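PDB 6BAF: photoreceptor-histidine kinase BphP from Stigmatella aurantiaca DW4/3-1, which binds a bilin chromophore in its PAS-GAF module and, as a bacteriophytochrome, probably senses red and far-red light to control its histidine kinase activity. Local coordinates for residues R151-F156 with T288-L293; D128-L133 with G294-S299; D94-R99 with V282-R287. One frame throughout, in Å; residues are numbered along the deposited sequence.

Contact 1 (R151-F156 with T288-L293)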
ATOM      1  N   ARG A 151      -7.541  -7.105  13.531  1.00 41.96           N
ATOM      2  CA  ARG A 151      -8.598  -6.678  14.439  1.00 41.80           C
ATOM      3  C   ARG A 151      -8.560  -5.170  14.656  1.00 44.46           C
ATOM      4  O   ARG A 151      -9.613  -4.518  14.740  1.00 43.64           O
ATOM      5  CB  ARG A 151      -8.457  -7.413  15.769  1.00 42.07           C
ATOM      6  CG  ARG A 151      -9.579  -7.074  16.699  1.00 47.86           C
ATOM      7  CD  ARG A 151      -9.618  -7.995  17.892  1.00 47.91           C
ATOM      8  NE  ARG A 151      -9.522  -7.257  19.140  1.00 46.89           N
ATOM      9  CZ  ARG A 151     -10.511  -6.547  19.661  1.00 52.72           C
ATOM     10  NH1 ARG A 151     -11.672  -6.463  19.042  1.00 52.27           N
ATOM     11  NH2 ARG A 151     -10.341  -5.907  20.802  1.00 60.49           N
ATOM     12  N   GLY A 152      -7.353  -4.593  14.737  1.00 43.60           N
ATOM     13  CA  GLY A 152      -7.252  -3.143  14.847  1.00 44.13           C
ATOM     14  C   GLY A 152      -7.832  -2.409  13.650  1.00 44.39           C
ATOM     15  O   GLY A 152      -8.587  -1.449  13.806  1.00 47.47           O
ATOM     16  N   LEU A 153      -7.502  -2.854  12.432  1.00 41.35           N
ATOM     17  CA  LEU A 153      -8.036  -2.173  11.244  1.00 41.14           C
ATOM     18  C   LEU A 153      -9.556  -2.305  11.117  1.00 45.61           C
ATOM     19  O   LEU A 153     -10.232  -1.359  10.691  1.00 45.20           O
ATOM     20  CB  LEU A 153      -7.378  -2.729   9.983  1.00 43.25           C
ATOM     21  CG  LEU A 153      -5.893  -2.435   9.921  1.00 45.42           C
ATOM     22  CD1 LEU A 153      -5.208  -3.294   8.840  1.00 42.06           C
ATOM     23  CD2 LEU A 153      -5.692  -0.922   9.684  1.00 42.69           C
ATOM     24  N   THR A 154     -10.120  -3.482  11.427  1.00 46.17           N
ATOM     25  CA  THR A 154     -11.536  -3.739  11.114  1.00 41.86           C
ATOM     26  C   THR A 154     -12.454  -3.448  12.285  1.00 40.99           C
ATOM     27  O   THR A 154     -13.656  -3.206  12.098  1.00 40.16           O
ATOM     28  CB  THR A 154     -11.742  -5.216  10.720  1.00 44.19           C
ATOM     29  OG1 THR A 154     -11.420  -6.041  11.855  1.00 40.85           O
ATOM     30  CG2 THR A 154     -10.813  -5.629   9.584  1.00 39.46           C
ATOM     31  N   GLY A 155     -11.945  -3.519  13.507  1.00 43.80           N
ATOM     32  CA  GLY A 155     -12.877  -3.428  14.614  1.00 43.80           C
ATOM     33  C   GLY A 155     -13.651  -4.699  14.918  1.00 47.94           C
ATOM     34  O   GLY A 155     -14.603  -4.655  15.700  1.00 45.86           O
ATOM     35  N   PHE A 156     -13.285  -5.829  14.328  1.00 45.02           N
ATOM     36  CA  PHE A 156     -13.990  -7.069  14.630  1.00 46.18           C
ATOM     37  C   PHE A 156     -13.780  -7.501  16.090  1.00 46.52           C
ATOM     38  O   PHE A 156     -12.684  -7.372  16.646  1.00 44.08           O
ATOM     39  CB  PHE A 156     -13.508  -8.167  13.669  1.00 42.08           C
ATOM     40  CG  PHE A 156     -14.370  -8.325  12.422  1.00 43.42           C
ATOM     41  CD1 PHE A 156     -15.643  -8.893  12.503  1.00 43.71           C
ATOM     42  CD2 PHE A 156     -13.883  -7.945  11.159  1.00 42.53           C
ATOM     43  CE1 PHE A 156     -16.449  -9.100  11.335  1.00 42.96           C
ATOM     44  CE2 PHE A 156     -14.662  -8.140   9.989  1.00 40.49           C
ATOM     45  CZ  PHE A 156     -15.958  -8.712  10.086  1.00 42.46           C
ATOM     46  N   THR A 288      -9.172  -4.333   1.619  1.00 39.68           N
ATOM     47  CA  THR A 288      -8.022  -4.523   0.738  1.00 40.51           C
ATOM     48  C   THR A 288      -6.695  -4.475   1.502  1.00 39.64           C
ATOM     49  O   THR A 288      -5.747  -5.200   1.165  1.00 41.05           O
ATOM     50  CB  THR A 288      -8.085  -3.453  -0.339  1.00 44.51           C
ATOM     51  OG1 THR A 288      -9.457  -3.359  -0.749  1.00 55.07           O
ATOM     52  CG2 THR A 288      -7.353  -3.910  -1.499  1.00 49.67           C
ATOM     53  N   ALA A 289      -6.606  -3.606   2.519  1.00 39.04           N
ATOM     54  CA  ALA A 289      -5.423  -3.582   3.377  1.00 40.26           C
ATOM     55  C   ALA A 289      -5.275  -4.919   4.085  1.00 37.44           C
ATOM     56  O   ALA A 289      -4.185  -5.516   4.128  1.00 35.14           O
ATOM     57  CB  ALA A 289      -5.552  -2.414   4.378  1.00 34.39           C
ATOM     58  N   CYS A 290      -6.386  -5.447   4.583  1.00 38.18           N
ATOM     59  CA  CYS A 290      -6.309  -6.730   5.278  1.00 40.39           C
ATOM     60  C   CYS A 290      -5.920  -7.838   4.329  1.00 38.30           C
ATOM     61  O   CYS A 290      -5.076  -8.682   4.664  1.00 40.90           O
ATOM     62  CB  CYS A 290      -7.635  -7.044   5.945  1.00 39.69           C
ATOM     63  SG  CYS A 290      -7.923  -5.995   7.371  1.00 47.03           S
ATOM     64  N   GLU A 291      -6.506  -7.858   3.131  1.00 38.98           N
ATOM     65  CA  GLU A 291      -6.155  -8.916   2.194  0.50 40.84           C
ATOM     66  C   GLU A 291      -4.697  -8.788   1.771  1.00 40.25           C
ATOM     67  O   GLU A 291      -4.005  -9.799   1.593  0.95 40.50           O
ATOM     68  CB  GLU A 291      -7.134  -8.928   0.989  0.50 42.61           C
ATOM     69  CG  GLU A 291      -7.005  -7.829  -0.094  0.50 46.41           C
ATOM     70  CD  GLU A 291      -8.116  -7.910  -1.188  0.50 49.14           C
ATOM     71  OE1 GLU A 291      -9.024  -8.744  -1.035  0.50 44.65           O
ATOM     72  OE2 GLU A 291      -8.072  -7.151  -2.193  0.50 49.86           O
ATOM     73  N   PHE A 292      -4.196  -7.554   1.639  1.00 42.53           N
ATOM     74  CA  PHE A 292      -2.783  -7.355   1.320  1.00 38.89           C
ATOM     75  C   PHE A 292      -1.883  -7.908   2.423  1.00 39.99           C
ATOM     76  O   PHE A 292      -0.867  -8.565   2.148  1.00 38.59           O
ATOM     77  CB  PHE A 292      -2.535  -5.853   1.103  1.00 43.43           C
ATOM     78  CG  PHE A 292      -1.162  -5.543   0.633  1.00 44.25           C
ATOM     79  CD1 PHE A 292      -0.119  -5.428   1.540  1.00 44.14           C
ATOM     80  CD2 PHE A 292      -0.888  -5.418  -0.732  1.00 45.62           C
ATOM     81  CE1 PHE A 292       1.181  -5.175   1.097  1.00 46.55           C
ATOM     82  CE2 PHE A 292       0.410  -5.150  -1.170  1.00 43.45           C
ATOM     83  CZ  PHE A 292       1.436  -5.040  -0.256  1.00 45.32           C
ATOM     84  N   LEU A 293      -2.252  -7.678   3.691  1.00 41.56           N
ATOM     85  CA  LEU A 293      -1.485  -8.271   4.793  1.00 41.94           C
ATOM     86  C   LEU A 293      -1.557  -9.794   4.786  1.00 45.21           C
ATOM     87  O   LEU A 293      -0.564 -10.469   5.114  1.00 42.87           O
ATOM     88  CB  LEU A 293      -1.983  -7.711   6.126  1.00 44.04           C
ATOM     89  CG  LEU A 293      -1.599  -6.222   6.207  1.00 50.91           C
ATOM     90  CD1 LEU A 293      -2.172  -5.578   7.455  1.00 47.61           C
ATOM     91  CD2 LEU A 293      -0.055  -6.038   6.086  1.00 46.96           C
TER
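The thiol of Cys290 receives the methyl groups of two consecutive residues, Leu153 and Thr154. Thr154 CG2 comes closest, 3.7 Å from Cys290 SG. Leu153 CD1 lies 4.1 Å from the same sulfur and 4.0 Å from Leu293 CD1. The side chains of Leu153 and Leu293 cross at about a right angle and meet through these methyls. In Cys290 the sulfur stands anti to the carbonyl carbon (chi1 -72°), and the bond from CA to CB already points at helix 139-154. No hydrogen bond joins the two segments.

This apolar patch lies within the GAF domain. Here the C-terminal end of helix 139-154 packs against helix 284-300. Cys290 also touches Ile259, and Thr154 touches Met257, both on strand 255-263 of the GAF sheet. Leu153 rests in addition on Ala125 of helix 120-135.

The polar bonds lie at the helix end. Thr154 OG1 accepts from Phe156 N at 3.1 Å, which makes an ST turn, and it is also hydrogen-bonded to Val150 O. Chi1 of 64° sets the hydroxyl between the backbone N and the carbonyl carbon and leaves CG2 for the sulfur. A valine here takes away the hydroxyl, and the turn at Phe156 N would probably be freer to shift, with Val150 O also losing this side-chain partner. Gly155 has positive phi as the chain leaves the helix. Arg151, back on the last turn of the helix, donates from NH1 to Phe156 O at 2.8 Å, with the oxygen in the guanidinium plane and NH1 itself lying 28° off the carbonyl plane.

Contact 2 (D128-L133 with G294-S299)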
ATOM      1  N   ASP A 128       2.375   0.390   8.215  1.00 36.78           N
ATOM      2  CA  ASP A 128       2.488   0.064   9.630  1.00 45.49           C
ATOM      3  C   ASP A 128       2.359  -1.443   9.834  1.00 51.21           C
ATOM      4  O   ASP A 128       3.136  -2.052  10.586  1.00 51.97           O
ATOM      5  CB  ASP A 128       1.420   0.806  10.462  1.00 46.75           C
ATOM      6  CG  ASP A 128       1.391   2.384  10.237  1.00 54.08           C
ATOM      7  OD1 ASP A 128       2.258   2.985   9.532  1.00 51.10           O
ATOM      8  OD2 ASP A 128       0.462   3.052  10.795  1.00 55.09           O
ATOM      9  N   GLY A 129       1.406  -2.074   9.130  1.00 47.94           N
ATOM     10  CA  GLY A 129       1.250  -3.515   9.246  1.00 46.15           C
ATOM     11  C   GLY A 129       2.454  -4.286   8.759  1.00 43.57           C
ATOM     12  O   GLY A 129       2.869  -5.260   9.388  1.00 44.04           O
ATOM     13  N   LEU A 130       3.032  -3.886   7.623  1.00 41.70           N
ATOM     14  CA  LEU A 130       4.197  -4.636   7.159  1.00 39.38           C
ATOM     15  C   LEU A 130       5.316  -4.592   8.187  1.00 47.03           C
ATOM     16  O   LEU A 130       5.980  -5.605   8.434  1.00 46.43           O
ATOM     17  CB  LEU A 130       4.711  -4.116   5.821  1.00 44.11           C
ATOM     18  CG  LEU A 130       5.981  -4.838   5.317  1.00 44.79           C
ATOM     19  CD1 LEU A 130       5.769  -6.301   5.040  1.00 44.33           C
ATOM     20  CD2 LEU A 130       6.541  -4.171   4.059  1.00 43.45           C
ATOM     21  N   SER A 131       5.524  -3.448   8.837  1.00 45.83           N
ATOM     22  CA  SER A 131       6.672  -3.437   9.739  1.00 49.48           C
ATOM     23  C   SER A 131       6.375  -4.225  11.023  1.00 50.20           C
ATOM     24  O   SER A 131       7.274  -4.885  11.563  1.00 53.44           O
ATOM     25  CB  SER A 131       7.120  -1.992   9.996  1.00 52.46           C
ATOM     26  OG  SER A 131       6.198  -1.311  10.800  1.00 56.31           O
ATOM     27  N   ARG A 132       5.118  -4.261  11.478  1.00 47.22           N
ATOM     28  CA  ARG A 132       4.784  -5.171  12.580  1.00 50.74           C
ATOM     29  C   ARG A 132       4.937  -6.649  12.188  1.00 49.16           C
ATOM     30  O   ARG A 132       5.427  -7.466  12.986  1.00 51.05           O
ATOM     31  CB  ARG A 132       3.384  -4.879  13.084  1.00 50.05           C
ATOM     32  CG  ARG A 132       3.319  -3.567  13.838  1.00 56.63           C
ATOM     33  CD  ARG A 132       1.931  -3.282  14.345  1.00 60.00           C
ATOM     34  NE  ARG A 132       1.774  -1.905  14.803  1.00 68.75           N
ATOM     35  CZ  ARG A 132       1.011  -0.981  14.212  1.00 69.48           C
ATOM     36  NH1 ARG A 132       0.311  -1.282  13.128  1.00 62.29           N
ATOM     37  NH2 ARG A 132       0.957   0.257  14.711  1.00 71.77           N
ATOM     38  N   LEU A 133       4.562  -7.021  10.962  1.00 43.68           N
ATOM     39  CA  LEU A 133       4.743  -8.409  10.562  1.00 45.58           C
ATOM     40  C   LEU A 133       6.223  -8.743  10.454  1.00 50.27           C
ATOM     41  O   LEU A 133       6.638  -9.868  10.753  1.00 49.93           O
ATOM     42  CB  LEU A 133       4.030  -8.691   9.228  1.00 43.02           C
ATOM     43  CG  LEU A 133       2.540  -9.121   9.288  1.00 43.44           C
ATOM     44  CD1 LEU A 133       1.694  -8.201  10.173  1.00 42.25           C
ATOM     45  CD2 LEU A 133       1.953  -9.220   7.842  1.00 45.61           C
ATOM     46  N   GLY A 294      -2.708 -10.363   4.393  1.00 42.83           N
ATOM     47  CA  GLY A 294      -2.769 -11.806   4.226  1.00 39.74           C
ATOM     48  C   GLY A 294      -1.817 -12.319   3.158  1.00 41.03           C
ATOM     49  O   GLY A 294      -1.170 -13.355   3.331  1.00 40.53           O
ATOM     50  N   GLU A 295      -1.720 -11.616   2.036  1.00 39.52           N
ATOM     51  CA  GLU A 295      -0.711 -12.005   1.045  1.00 40.31           C
ATOM     52  C   GLU A 295       0.699 -11.914   1.609  1.00 42.47           C
ATOM     53  O   GLU A 295       1.556 -12.752   1.294  1.00 43.61           O
ATOM     54  CB  GLU A 295      -0.820 -11.118  -0.189  1.00 44.77           C
ATOM     55  CG  GLU A 295      -2.133 -11.299  -0.931  1.00 49.09           C
ATOM     56  CD  GLU A 295      -2.035 -10.896  -2.405  1.00 54.92           C
ATOM     57  OE1 GLU A 295      -0.962 -11.158  -3.065  1.00 55.22           O
ATOM     58  OE2 GLU A 295      -3.068 -10.347  -2.895  1.00 60.09           O
ATOM     59  N   VAL A 296       0.995 -10.866   2.382  1.00 44.22           N
ATOM     60  CA  VAL A 296       2.354 -10.766   2.922  1.00 45.59           C
ATOM     61  C   VAL A 296       2.616 -11.940   3.845  1.00 42.80           C
ATOM     62  O   VAL A 296       3.585 -12.686   3.666  1.00 43.23           O
ATOM     63  CB  VAL A 296       2.574  -9.425   3.641  1.00 45.64           C
ATOM     64  CG1 VAL A 296       3.907  -9.487   4.424  1.00 42.57           C
ATOM     65  CG2 VAL A 296       2.553  -8.287   2.623  1.00 39.92           C
ATOM     66  N   MET A 297       1.716 -12.157   4.812  1.00 40.08           N
ATOM     67  CA  MET A 297       1.833 -13.341   5.673  1.00 42.36           C
ATOM     68  C   MET A 297       1.950 -14.617   4.861  1.00 45.75           C
ATOM     69  O   MET A 297       2.794 -15.473   5.159  1.00 47.74           O
ATOM     70  CB  MET A 297       0.643 -13.452   6.622  1.00 44.09           C
ATOM     71  CG  MET A 297       0.701 -14.777   7.411  1.00 49.25           C
ATOM     72  SD  MET A 297      -0.639 -14.921   8.608  1.00 50.59           S
ATOM     73  CE  MET A 297      -0.035 -16.361   9.558  1.00 47.80           C
ATOM     74  N   SER A 298       1.145 -14.756   3.793  1.00 40.33           N
ATOM     75  CA  SER A 298       1.270 -15.979   2.998  1.00 47.90           C
ATOM     76  C   SER A 298       2.671 -16.113   2.418  1.00 52.43           C
ATOM     77  O   SER A 298       3.224 -17.224   2.360  1.00 50.46           O
ATOM     78  CB  SER A 298       0.219 -16.032   1.877  1.00 44.02           C
ATOM     79  OG  SER A 298      -1.101 -16.056   2.436  1.00 46.63           O
ATOM     80  N   SER A 299       3.270 -14.991   1.981  1.00 51.17           N
ATOM     81  CA  SER A 299       4.574 -15.085   1.322  1.00 51.31           C
ATOM     82  C   SER A 299       5.673 -15.384   2.332  1.00 50.42           C
ATOM     83  O   SER A 299       6.625 -16.098   2.003  1.00 61.65           O
ATOM     84  CB  SER A 299       4.866 -13.805   0.526  1.00 52.40           C
ATOM     85  OG  SER A 299       5.017 -12.691   1.410  1.00 51.82           O
TER
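Leu130 and Leu133, one helical turn apart, both set a methyl against the same branch of Val296. Leu130 CD1 lies 3.7 Å from Val296 CG1, and Leu133 CD2 lies 3.9 Å from it. With chi1 at 169°, CG1 of Val296 is anti to the backbone N, and this branch meets both leucines.

The two leucines get there differently. The bond from CA to CB in Leu130 does not aim at helix 284-300. Its CG is anti to the backbone N (chi1 177°), and this carries CD1 across to the valine. The two side chains cross at about a right angle. In Leu133 the bond from CA to CB does point at the other helix, and the side chain meets Val296 at a slant. Leu133 CD2 also comes to 4.2 Å from the backbone N of Met297. Met297 itself is fully extended, and its thioether end leads off to Cys143 and Val146 of helix 139-154.

No hydrogen bond crosses between the segments, but serine hydroxyls bond back to their own helices. Ser298 OG donates to Gly294 O at 2.8 Å from above the carbonyl plane, and Ser298 N reaches that oxygen from the opposite face. Ser298 OG also accepts from Met262 N of strand 255-263. Ser299 OG donates to Val296 O at 2.7 Å, in the carbonyl plane and on a lone pair.

Across the dimer, Leu130 packs on Phe292 of the second subunit, and Glu295 forms a salt bridge with Arg134 of the second subunit. The helix segments run nearly parallel, their axes 10.7 Å apart and inclined by 24°. Helices 120-135 and 284-300, with their mates in the second subunit, form a helical bundle at the interface, as in other dimeric bacteriophytochromes.

Contact 3 (D94-R99 with V282-R287)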
ATOM      1  N   ASP A  94     -17.927   2.515  -5.379  1.00 52.81           N
ATOM      2  CA  ASP A  94     -16.741   1.788  -5.828  1.00 51.33           C
ATOM      3  C   ASP A  94     -17.197   0.596  -6.650  1.00 45.85           C
ATOM      4  O   ASP A  94     -17.988  -0.229  -6.182  1.00 47.11           O
ATOM      5  CB  ASP A  94     -15.883   1.308  -4.658  1.00 54.31           C
ATOM      6  CG  ASP A  94     -15.310   2.471  -3.838  1.00 61.08           C
ATOM      7  OD1 ASP A  94     -14.747   3.420  -4.451  1.00 61.11           O
ATOM      8  OD2 ASP A  94     -15.448   2.422  -2.594  1.00 56.23           O
ATOM      9  N   GLY A  95     -16.701   0.517  -7.885  1.00 45.88           N
ATOM     10  CA  GLY A  95     -16.936  -0.623  -8.733  1.00 39.85           C
ATOM     11  C   GLY A  95     -15.764  -1.570  -8.591  1.00 44.78           C
ATOM     12  O   GLY A  95     -14.599  -1.161  -8.638  1.00 43.44           O
ATOM     13  N   ILE A  96     -16.083  -2.831  -8.390  1.00 40.98           N
ATOM     14  CA  ILE A  96     -15.126  -3.904  -8.498  1.00 42.23           C
ATOM     15  C   ILE A  96     -15.602  -4.780  -9.650  1.00 43.29           C
ATOM     16  O   ILE A  96     -16.674  -5.399  -9.562  1.00 41.76           O
ATOM     17  CB  ILE A  96     -15.036  -4.684  -7.188  1.00 43.47           C
ATOM     18  CG1 ILE A  96     -14.729  -3.708  -6.051  1.00 48.64           C
ATOM     19  CG2 ILE A  96     -14.031  -5.786  -7.316  1.00 40.53           C
ATOM     20  CD1 ILE A  96     -15.213  -4.213  -4.724  1.00 53.44           C
ATOM     21  N   ALA A  97     -14.830  -4.825 -10.731  1.00 40.26           N
ATOM     22  CA  ALA A  97     -15.228  -5.547 -11.924  1.00 42.01           C
ATOM     23  C   ALA A  97     -14.250  -6.682 -12.181  1.00 42.76           C
ATOM     24  O   ALA A  97     -13.053  -6.549 -11.916  1.00 42.28           O
ATOM     25  CB  ALA A  97     -15.305  -4.600 -13.130  1.00 39.74           C
ATOM     26  N   HIS A  98     -14.761  -7.811 -12.664  1.00 36.26           N
ATOM     27  CA  HIS A  98     -13.911  -8.936 -13.019  1.00 39.10           C
ATOM     28  C   HIS A  98     -14.562  -9.702 -14.172  1.00 39.43           C
ATOM     29  O   HIS A  98     -15.753  -9.555 -14.441  1.00 36.99           O
ATOM     30  CB  HIS A  98     -13.639  -9.876 -11.816  1.00 33.42           C
ATOM     31  CG  HIS A  98     -14.807 -10.725 -11.416  1.00 37.36           C
ATOM     32  ND1 HIS A  98     -15.854 -10.242 -10.653  1.00 35.68           N
ATOM     33  CD2 HIS A  98     -15.091 -12.032 -11.661  1.00 38.28           C
ATOM     34  CE1 HIS A  98     -16.741 -11.207 -10.463  1.00 37.76           C
ATOM     35  NE2 HIS A  98     -16.308 -12.301 -11.071  1.00 37.72           N
ATOM     36  N   ARG A  99     -13.744 -10.497 -14.864  1.00 36.74           N
ATOM     37  CA  ARG A  99     -14.171 -11.423 -15.890  1.00 41.49           C
ATOM     38  C   ARG A  99     -14.033 -12.835 -15.356  1.00 43.67           C
ATOM     39  O   ARG A  99     -12.992 -13.186 -14.795  1.00 42.24           O
ATOM     40  CB  ARG A  99     -13.335 -11.258 -17.152  1.00 41.17           C
ATOM     41  CG  ARG A  99     -13.466  -9.860 -17.749  1.00 43.23           C
ATOM     42  CD  ARG A  99     -12.759  -9.790 -19.102  1.00 43.46           C
ATOM     43  NE  ARG A  99     -12.967  -8.486 -19.708  1.00 43.50           N
ATOM     44  CZ  ARG A  99     -12.140  -7.462 -19.546  1.00 50.22           C
ATOM     45  NH1 ARG A  99     -11.048  -7.609 -18.802  1.00 51.33           N
ATOM     46  NH2 ARG A  99     -12.408  -6.300 -20.095  1.00 45.78           N
ATOM     47  N   VAL A 282     -17.187  -3.593   6.602  1.00 45.04           N
ATOM     48  CA  VAL A 282     -15.794  -3.130   6.487  1.00 46.68           C
ATOM     49  C   VAL A 282     -15.611  -2.331   5.193  1.00 50.38           C
ATOM     50  O   VAL A 282     -15.939  -2.837   4.106  1.00 50.88           O
ATOM     51  CB  VAL A 282     -14.839  -4.326   6.527  1.00 43.48           C
ATOM     52  CG1 VAL A 282     -13.384  -3.856   6.537  1.00 44.89           C
ATOM     53  CG2 VAL A 282     -15.149  -5.212   7.714  1.00 41.57           C
ATOM     54  N   PRO A 283     -15.071  -1.104   5.239  1.00 48.58           N
ATOM     55  CA  PRO A 283     -14.843  -0.329   4.003  1.00 49.80           C
ATOM     56  C   PRO A 283     -13.829  -0.974   3.064  1.00 49.76           C
ATOM     57  O   PRO A 283     -12.949  -1.754   3.456  1.00 47.65           O
ATOM     58  CB  PRO A 283     -14.311   1.017   4.512  1.00 53.31           C
ATOM     59  CG  PRO A 283     -14.598   1.044   5.991  1.00 53.70           C
ATOM     60  CD  PRO A 283     -14.666  -0.374   6.452  1.00 51.45           C
ATOM     61  N   TYR A 284     -13.937  -0.580   1.797  1.00 48.58           N
ATOM     62  CA  TYR A 284     -13.110  -1.147   0.736  1.00 46.99           C
ATOM     63  C   TYR A 284     -11.619  -1.065   1.050  1.00 47.91           C
ATOM     64  O   TYR A 284     -10.905  -2.066   0.921  1.00 43.31           O
ATOM     65  CB  TYR A 284     -13.402  -0.434  -0.589  1.00 48.28           C
ATOM     66  CG  TYR A 284     -12.506  -0.934  -1.696  1.00 47.94           C
ATOM     67  CD1 TYR A 284     -12.766  -2.146  -2.326  1.00 42.67           C
ATOM     68  CD2 TYR A 284     -11.365  -0.216  -2.083  1.00 42.96           C
ATOM     69  CE1 TYR A 284     -11.924  -2.645  -3.325  1.00 43.81           C
ATOM     70  CE2 TYR A 284     -10.516  -0.707  -3.081  1.00 45.74           C
ATOM     71  CZ  TYR A 284     -10.813  -1.918  -3.704  1.00 47.00           C
ATOM     72  OH  TYR A 284      -9.979  -2.405  -4.700  1.00 48.18           O
ATOM     73  N   GLU A 285     -11.125   0.144   1.413  1.00 45.56           N
ATOM     74  CA  GLU A 285      -9.708   0.334   1.725  1.00 50.40           C
ATOM     75  C   GLU A 285      -9.257  -0.537   2.898  1.00 41.99           C
ATOM     76  O   GLU A 285      -8.108  -0.990   2.924  1.00 45.45           O
ATOM     77  CB  GLU A 285      -9.400   1.810   2.054  1.00 47.06           C
ATOM     78  CG  GLU A 285      -9.307   2.777   0.858  1.00 57.18           C
ATOM     79  CD  GLU A 285      -8.943   4.234   1.282  1.00 62.27           C
ATOM     80  OE1 GLU A 285      -9.693   5.190   0.906  1.00 63.99           O
ATOM     81  OE2 GLU A 285      -7.896   4.413   1.991  1.00 55.09           O
ATOM     82  N   VAL A 286     -10.118  -0.763   3.890  1.00 44.26           N
ATOM     83  CA  VAL A 286      -9.727  -1.646   4.997  1.00 42.27           C
ATOM     84  C   VAL A 286      -9.677  -3.096   4.530  1.00 43.33           C
ATOM     85  O   VAL A 286      -8.681  -3.804   4.765  1.00 40.69           O
ATOM     86  CB  VAL A 286     -10.678  -1.453   6.189  1.00 45.55           C
ATOM     87  CG1 VAL A 286     -10.326  -2.372   7.360  1.00 43.62           C
ATOM     88  CG2 VAL A 286     -10.692  -0.008   6.606  1.00 44.87           C
ATOM     89  N   ARG A 287     -10.729  -3.562   3.832  1.00 39.64           N
ATOM     90  CA  ARG A 287     -10.724  -4.950   3.365  1.00 43.12           C
ATOM     91  C   ARG A 287      -9.485  -5.233   2.544  1.00 39.47           C
ATOM     92  O   ARG A 287      -8.800  -6.239   2.748  1.00 36.93           O
ATOM     93  CB  ARG A 287     -11.959  -5.270   2.512  1.00 45.23           C
ATOM     94  CG  ARG A 287     -13.243  -5.250   3.241  1.00 47.06           C
ATOM     95  CD  ARG A 287     -14.316  -6.056   2.485  1.00 51.64           C
ATOM     96  NE  ARG A 287     -14.372  -5.861   1.031  1.00 47.85           N
ATOM     97  CZ  ARG A 287     -15.175  -4.996   0.419  1.00 55.65           C
ATOM     98  NH1 ARG A 287     -15.956  -4.204   1.144  1.00 56.08           N
ATOM     99  NH2 ARG A 287     -15.183  -4.917  -0.916  1.00 55.06           N
TER
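Ile96 sets its CD1 methyl against both the ring of Tyr284 and the guanidinium group of Arg287. Ile96 CD1 lies 3.9 Å from Tyr284 CE1 and approaches the ring obliquely. Ile96 CD1 is also 3.9 Å from Arg287 NH2, where it meets the edge of the guanidinium near its plane. Ile96 CG1 adds a further touch on the ring, 4.1 Å from Tyr284 CE1.

Tyr284 extends toward the strand because its CG is anti to the backbone N (chi1 177°). Asp94, two residues before Ile96 on the strand, approaches the base of this side chain. Asp94 OD2 is 4.0 Å from Tyr284 CB, and the carboxylate and ring planes are 41° apart. This is a van der Waals contact.

The chain of Arg287 bends at chi3 (-43°), and Tyr284 CA lies over one face of the guanidinium group, offset toward its rim. Arg287 NH1 donates to Val282 O at 3.3 Å, nearly along the C=O axis. NH2 makes a salt bridge with Glu109 of strand 103-110, so this GAF arginine is tied by charge to the PAS sheet.

Strand 90-100 lies in that sheet between strands 103-110 and 80-85. It faces the first turn of helix 284-300, with Pro283 at the N-cap position. Arg287 also rests on Leu207 and Ile209 of strand 207-210, while the Tyr284 side chain touches Pro79 of its own chain and Phe123 of the second subunit.

Overall arrangement
Strand 90-100 comes first along the chain, in the PAS sheet. Helices 120-135 and 139-154 follow in succession. All three contacts then close on helix 284-300: its start in contact 3, its middle in contact 1 and its later turns in contact 2. The loop of contact 1 is nested within that of contact 2, while contact 3 crosses both. Contacts 1 and 2 touch through Leu293, which packs on Gly129, Leu130 and Leu133. Contacts 1 and 3 meet where Val286 packs on Leu153 and Thr154. Contacts 2 and 3 stay about 8 Å apart at their nearest atoms. Helix 284-300 thus meets the PAS sheet, helices 120-135 and 139-154 and the second subunit.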